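Local structure of response regulator receiver domain protein (CheY-like) (Methylobacillus flagellatus KT, 3I42) at residues S61-A64 and L65-L69; G92-A95 and C96-F99. The protein is a CheY-like receiver domain of unknown specific function that probably accepts a phosphoryl group on an aspartate in two-component signalling. All blocks are in the same frame, centred on the assembly; numbering follows the deposited sequence.

Contact 1 of 2, residues S61-A64 and L65-L69; sequences SGLA and LVKQL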
ATOM      1  N   SER A  61     -13.043  -1.031 -13.698  1.00 38.00           N
ATOM      2  CA  SER A  61     -12.425  -0.245 -12.624  1.00 36.59           C
ATOM      3  C   SER A  61     -10.907  -0.386 -12.719  1.00 35.52           C
ATOM      4  O   SER A  61     -10.408  -1.336 -13.322  1.00 34.83           O
ATOM      5  CB  SER A  61     -12.914  -0.676 -11.232  1.00 36.52           C
ATOM      6  OG  SER A  61     -12.312  -1.901 -10.837  1.00 38.92           O
ATOM      7  N   GLY A  62     -10.172   0.575 -12.165  1.00 34.45           N
ATOM      8  CA  GLY A  62      -8.718   0.481 -12.153  1.00 33.26           C
ATOM      9  C   GLY A  62      -8.280  -0.725 -11.347  1.00 32.73           C
ATOM     10  O   GLY A  62      -7.337  -1.447 -11.710  1.00 32.55           O
ATOM     11  N   LEU A  63      -8.979  -0.955 -10.249  1.00 32.10           N
ATOM     12  CA  LEU A  63      -8.696  -2.102  -9.403  1.00 32.93           C
ATOM     13  C   LEU A  63      -8.874  -3.465 -10.102  1.00 31.43           C
ATOM     14  O   LEU A  63      -8.006  -4.318 -10.008  1.00 31.48           O
ATOM     15  CB  LEU A  63      -9.532  -2.061  -8.115  1.00 33.37           C
ATOM     16  CG  LEU A  63      -9.196  -3.300  -7.254  1.00 36.02           C
ATOM     17  CD1 LEU A  63      -7.929  -3.059  -6.445  1.00 38.01           C
ATOM     18  CD2 LEU A  63     -10.386  -3.733  -6.346  1.00 37.76           C
ATOM     19  N   ALA A  64      -9.992  -3.666 -10.787  1.00 30.50           N
ATOM     20  CA  ALA A  64     -10.183  -4.913 -11.512  1.00 30.02           C
ATOM     21  C   ALA A  64      -9.110  -5.019 -12.613  1.00 29.53           C
ATOM     22  O   ALA A  64      -8.613  -6.101 -12.906  1.00 30.45           O
ATOM     23  CB  ALA A  64     -11.596  -4.977 -12.104  1.00 28.97           C
ATOM     24  N   LEU A  65      -8.719  -3.903 -13.213  1.00 28.81           N
ATOM     25  CA  LEU A  65      -7.682  -3.972 -14.252  1.00 27.85           C
ATOM     26  C   LEU A  65      -6.306  -4.373 -13.711  1.00 28.07           C
ATOM     27  O   LEU A  65      -5.610  -5.166 -14.332  1.00 28.20           O
ATOM     28  CB  LEU A  65      -7.579  -2.670 -15.068  1.00 27.85           C
ATOM     29  CG  LEU A  65      -6.517  -2.696 -16.167  1.00 27.89           C
ATOM     30  CD1 LEU A  65      -6.851  -3.728 -17.275  1.00 28.45           C
ATOM     31  CD2 LEU A  65      -6.396  -1.327 -16.790  1.00 28.56           C
ATOM     32  N   VAL A  66      -5.885  -3.833 -12.573  1.00 28.57           N
ATOM     33  CA  VAL A  66      -4.524  -4.132 -12.109  1.00 28.84           C
ATOM     34  C   VAL A  66      -4.394  -5.633 -11.738  1.00 30.08           C
ATOM     35  O   VAL A  66      -3.356  -6.241 -11.959  1.00 30.29           O
ATOM     36  CB  VAL A  66      -4.075  -3.207 -10.963  1.00 27.84           C
ATOM     37  CG1 VAL A  66      -4.784  -3.537  -9.709  1.00 27.55           C
ATOM     38  CG2 VAL A  66      -2.557  -3.315 -10.744  1.00 28.11           C
ATOM     39  N   LYS A  67      -5.462  -6.223 -11.215  1.00 31.69           N
ATOM     40  CA  LYS A  67      -5.493  -7.671 -10.948  1.00 33.34           C
ATOM     41  C   LYS A  67      -5.274  -8.480 -12.202  1.00 33.90           C
ATOM     42  O   LYS A  67      -4.564  -9.475 -12.142  1.00 34.75           O
ATOM     43  CB  LYS A  67      -6.814  -8.097 -10.348  1.00 33.70           C
ATOM     44  CG  LYS A  67      -7.068  -7.591  -8.983  1.00 34.41           C
ATOM     45  CD  LYS A  67      -8.461  -8.042  -8.529  1.00 38.36           C
ATOM     46  CE  LYS A  67      -8.734  -7.565  -7.118  1.00 39.89           C
ATOM     47  NZ  LYS A  67     -10.191  -7.239  -6.956  1.00 44.79           N
ATOM     48  N   GLN A  68      -5.857  -8.063 -13.332  1.00 34.57           N
ATOM     49  CA  GLN A  68      -5.607  -8.747 -14.625  1.00 35.25           C
ATOM     50  C   GLN A  68      -4.182  -8.592 -15.116  1.00 35.51           C
ATOM     51  O   GLN A  68      -3.552  -9.569 -15.539  1.00 35.78           O
ATOM     52  CB  GLN A  68      -6.528  -8.282 -15.771  1.00 35.64           C
ATOM     53  CG  GLN A  68      -8.019  -8.003 -15.477  1.00 39.64           C
ATOM     54  CD  GLN A  68      -8.711  -9.088 -14.662  1.00 45.05           C
ATOM     55  OE1 GLN A  68      -8.703 -10.252 -15.051  1.00 49.29           O
ATOM     56  NE2 GLN A  68      -9.339  -8.702 -13.530  1.00 43.85           N
ATOM     57  N   LEU A  69      -3.675  -7.359 -15.100  1.00 35.46           N
ATOM     58  CA  LEU A  69      -2.324  -7.062 -15.607  1.00 34.85           C
ATOM     59  C   LEU A  69      -1.232  -7.773 -14.818  1.00 35.04           C
ATOM     60  O   LEU A  69      -0.274  -8.288 -15.406  1.00 34.84           O
ATOM     61  CB  LEU A  69      -2.062  -5.544 -15.616  1.00 34.31           C
ATOM     62  CG  LEU A  69      -2.999  -4.649 -16.427  1.00 33.67           C
ATOM     63  CD1 LEU A  69      -2.627  -3.155 -16.248  1.00 31.15           C
ATOM     64  CD2 LEU A  69      -2.984  -5.022 -17.909  1.00 32.96           C
TER

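Contact 2 of 2, residues G92-A95 and C96-F99; sequences GKEA and CELF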
ATOM      1  N   GLY A  92      -9.444   1.351  -1.148  1.00 57.09           N
ATOM      2  CA  GLY A  92      -9.665   0.499   0.002  1.00 53.76           C
ATOM      3  C   GLY A  92      -8.503  -0.430   0.254  1.00 52.01           C
ATOM      4  O   GLY A  92      -7.381  -0.210  -0.213  1.00 51.96           O
ATOM      5  N   LYS A  93      -8.790  -1.489   0.994  1.00 50.16           N
ATOM      6  CA  LYS A  93      -7.817  -2.504   1.384  1.00 48.23           C
ATOM      7  C   LYS A  93      -7.057  -3.174   0.219  1.00 47.26           C
ATOM      8  O   LYS A  93      -5.834  -3.302   0.273  1.00 45.95           O
ATOM      9  CB  LYS A  93      -8.544  -3.564   2.211  1.00 48.00           C
ATOM     10  CG  LYS A  93      -7.658  -4.628   2.720  1.00 47.45           C
ATOM     11  CD  LYS A  93      -8.447  -5.577   3.574  1.00 48.26           C
ATOM     12  CE  LYS A  93      -7.523  -6.653   4.081  1.00 48.81           C
ATOM     13  NZ  LYS A  93      -6.940  -7.410   2.943  1.00 50.05           N
ATOM     14  N   GLU A  94      -7.800  -3.631  -0.794  1.00 45.87           N
ATOM     15  CA  GLU A  94      -7.231  -4.297  -1.976  1.00 45.57           C
ATOM     16  C   GLU A  94      -6.409  -3.346  -2.853  1.00 43.65           C
ATOM     17  O   GLU A  94      -5.402  -3.744  -3.411  1.00 43.38           O
ATOM     18  CB  GLU A  94      -8.333  -4.970  -2.817  1.00 45.96           C
ATOM     19  CG  GLU A  94      -8.645  -6.421  -2.423  1.00 49.88           C
ATOM     20  CD  GLU A  94      -9.059  -7.289  -3.630  1.00 54.83           C
ATOM     21  OE1 GLU A  94     -10.073  -6.921  -4.302  1.00 54.60           O
ATOM     22  OE2 GLU A  94      -8.368  -8.322  -3.904  1.00 55.60           O
ATOM     23  N   ALA A  95      -6.843  -2.096  -2.962  1.00 42.38           N
ATOM     24  CA  ALA A  95      -6.080  -1.074  -3.695  1.00 41.84           C
ATOM     25  C   ALA A  95      -4.725  -0.800  -3.040  1.00 41.28           C
ATOM     26  O   ALA A  95      -3.700  -0.773  -3.706  1.00 41.64           O
ATOM     27  CB  ALA A  95      -6.892   0.208  -3.845  1.00 41.55           C
ATOM     28  N   CYS A  96      -4.724  -0.608  -1.728  1.00 41.44           N
ATOM     29  CA  CYS A  96      -3.483  -0.587  -0.952  1.00 41.16           C
ATOM     30  C   CYS A  96      -2.586  -1.798  -1.254  1.00 37.31           C
ATOM     31  O   CYS A  96      -1.367  -1.662  -1.434  1.00 34.93           O
ATOM     32  CB  CYS A  96      -3.807  -0.527   0.538  1.00 41.84           C
ATOM     33  SG  CYS A  96      -4.544   1.042   1.093  1.00 51.07           S
ATOM     34  N   GLU A  97      -3.187  -2.982  -1.367  1.00 38.85           N
ATOM     35  CA  GLU A  97      -2.385  -4.193  -1.543  1.00 35.17           C
ATOM     36  C   GLU A  97      -1.854  -4.367  -2.957  1.00 28.62           C
ATOM     37  O   GLU A  97      -0.725  -4.819  -3.135  1.00 38.77           O
ATOM     38  CB  GLU A  97      -3.170  -5.420  -1.094  1.00 50.39           C
ATOM     39  CG  GLU A  97      -3.489  -5.378   0.399  1.00 45.97           C
ATOM     40  CD  GLU A  97      -4.402  -6.487   0.851  1.00147.31           C
ATOM     41  OE1 GLU A  97      -5.181  -6.964   0.010  1.00 43.77           O
ATOM     42  OE2 GLU A  97      -4.348  -6.872   2.043  1.00 53.43           O
ATOM     43  N   LEU A  98      -2.660  -4.011  -3.952  1.00 33.58           N
ATOM     44  CA  LEU A  98      -2.354  -4.337  -5.360  1.00 32.19           C
ATOM     45  C   LEU A  98      -1.629  -3.261  -6.165  1.00 33.47           C
ATOM     46  O   LEU A  98      -1.100  -3.543  -7.252  1.00 29.26           O
ATOM     47  CB  LEU A  98      -3.642  -4.711  -6.084  1.00 41.85           C
ATOM     48  CG  LEU A  98      -4.280  -6.056  -5.743  1.00 47.99           C
ATOM     49  CD1 LEU A  98      -5.771  -5.944  -5.934  1.00 66.44           C
ATOM     50  CD2 LEU A  98      -3.685  -7.144  -6.626  1.00 42.98           C
ATOM     51  N   PHE A  99      -1.621  -2.023  -5.669  1.00 27.24           N
ATOM     52  CA  PHE A  99      -0.794  -0.994  -6.330  1.00 31.92           C
ATOM     53  C   PHE A  99       0.465  -0.754  -5.524  1.00 31.23           C
ATOM     54  O   PHE A  99       0.491  -0.965  -4.320  1.00 33.17           O
ATOM     55  CB  PHE A  99      -1.541   0.308  -6.469  1.00 23.92           C
ATOM     56  CG  PHE A  99      -2.624   0.279  -7.469  1.00 28.90           C
ATOM     57  CD1 PHE A  99      -2.349   0.522  -8.816  1.00 24.14           C
ATOM     58  CD2 PHE A  99      -3.934   0.049  -7.071  1.00 25.72           C
ATOM     59  CE1 PHE A  99      -3.369   0.511  -9.766  1.00 38.70           C
ATOM     60  CE2 PHE A  99      -4.970   0.024  -8.017  1.00 30.56           C
ATOM     61  CZ  PHE A  99      -4.690   0.263  -9.368  1.00 29.64           C
TER

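Contact 1 of 2, residues S61-A64 and L65-L69
Gln68 folds back along the helix to the carbonyl of Ala64, one turn earlier. NE2 donates to Ala64 O at 2.8 Å, and the acceptor lies close to the amide plane, while the donor stands 28° off the plane of the carbonyl. The same oxygen takes a second, weak bond from Gln68 N at 3.4 Å. CG beside the backbone N and a bend at chi2 (-47°) together bring the amide back to this carbonyl instead of letting it run straight out. This is the looser, more solvent-facing side, although Gln68 also touches Leu40 of helix 36-45.

The start of the helix is fixed by Ser61 at the N-cap. Its OG accepts from Ala64 N at 2.9 Å in a nearly straight bond, and its carbonyl receives Leu65 N in the first i to i+4 bond; Gly62 O takes Val66 N in the next.

The tightly packed side is the inward one, where Leu65, Val66 and Leu69 are buried against the sheet and helix 36-45. Val66 CG1 sits 3.3 Å from Leu63 O, placed there by a chi1 of 72° that sets this methyl between the backbone N and the carbonyl carbon. Lys67 crosses Leu63 at a slant on the side facing helix 93-98, its NZ 3.6 Å from Leu63 CD2 and salt-bridged to Glu94.

The segment opens helix 62-71 of the beta-alpha-beta unit that runs from strand 50-54 to strand 79-84. Val66 and Leu69 rest on Ile53 of the central strand 50-54; Leu65 touches Ala39 of helix 36-45, and Leu69 touches Leu40 and Met43. Toward helix 93-98, Leu63, Val66 and Lys67 all pack on Leu98, so helix 62-71 lies against the sheet with helices 36-45 and 93-98 as neighbours.

Contact 2 of 2, residues G92-A95 and C96-F99
Lys93 and Glu97, one turn apart, slant across each other and close a salt bridge on the surface of the short helix 93-98. Lys93 leaves the backbone with CG anti to its N (chi1 -178°) and stays extended as far as CE, where a bend at chi4 turns NZ back to Glu97. NZ meets OE2 at 2.8 Å from above the carboxylate plane, 36° out of it, with OE1 farther off at 3.4 Å from NZ. Glu97, extended beyond CG, crosses it with its CG 3.1 Å from Lys93 O. An alanine at Lys93 would remove the ammonium and is likely to leave the Glu97 carboxylate without this mate and freer to turn.

Glu94 and Leu98 instead lie side by side and point the same way, Leu98 CD1 passing 4.1 Å from Glu94 OE2. The other carboxylate oxygen, OE1, is engaged by Lys67 of helix 62-71. At the end of the helix Phe99 presents its ring edge to Ala95 O, which lies in the ring plane 3.5 Å from CD2, while Phe99 N donates to that same oxygen at 3.1 Å. The ring continues inward to Phe80 and Ala82 of strand 79-84.

Cys96 is turned another way, toward the second subunit, where its SG forms a disulfide with Cys96 of that chain. Its N bonds to Gly92 O, the N-cap carbonyl, at 3.1 Å and nearly straight (178°). The chemistry thus differs in kind around the helix: the Lys93–Glu97 pair is a surface i to i+4 bridge that probably adds modestly to the stability of so short a helix, whereas the Cys96 disulfide is a covalent link between two copies of the protein in this crystal structure.

Contacts 1 and 2 lie on successive helices of the receiver fold, 62-71 and 93-98, their centres about 11 Å apart on the same side of the chain's centre. They join directly through a salt bridge, Lys67 NZ to Glu94 OE1 at 2.7 Å, flanked by an apolar patch in which Leu98 CD1 lies 3.6 Å from both Leu63 CD1 and Lys67 CE. Contact 1 follows strand 50-54, whose last residue, Asp54, is the predicted site of phosphorylation; the modification is absent here. Contact 2 instead carries the disulfide to the second subunit, so the Lys67–Glu94 pair joins the helix that follows the predicted phosphorylation-site strand to the helix carrying the inter-subunit disulfide of this crystal structure.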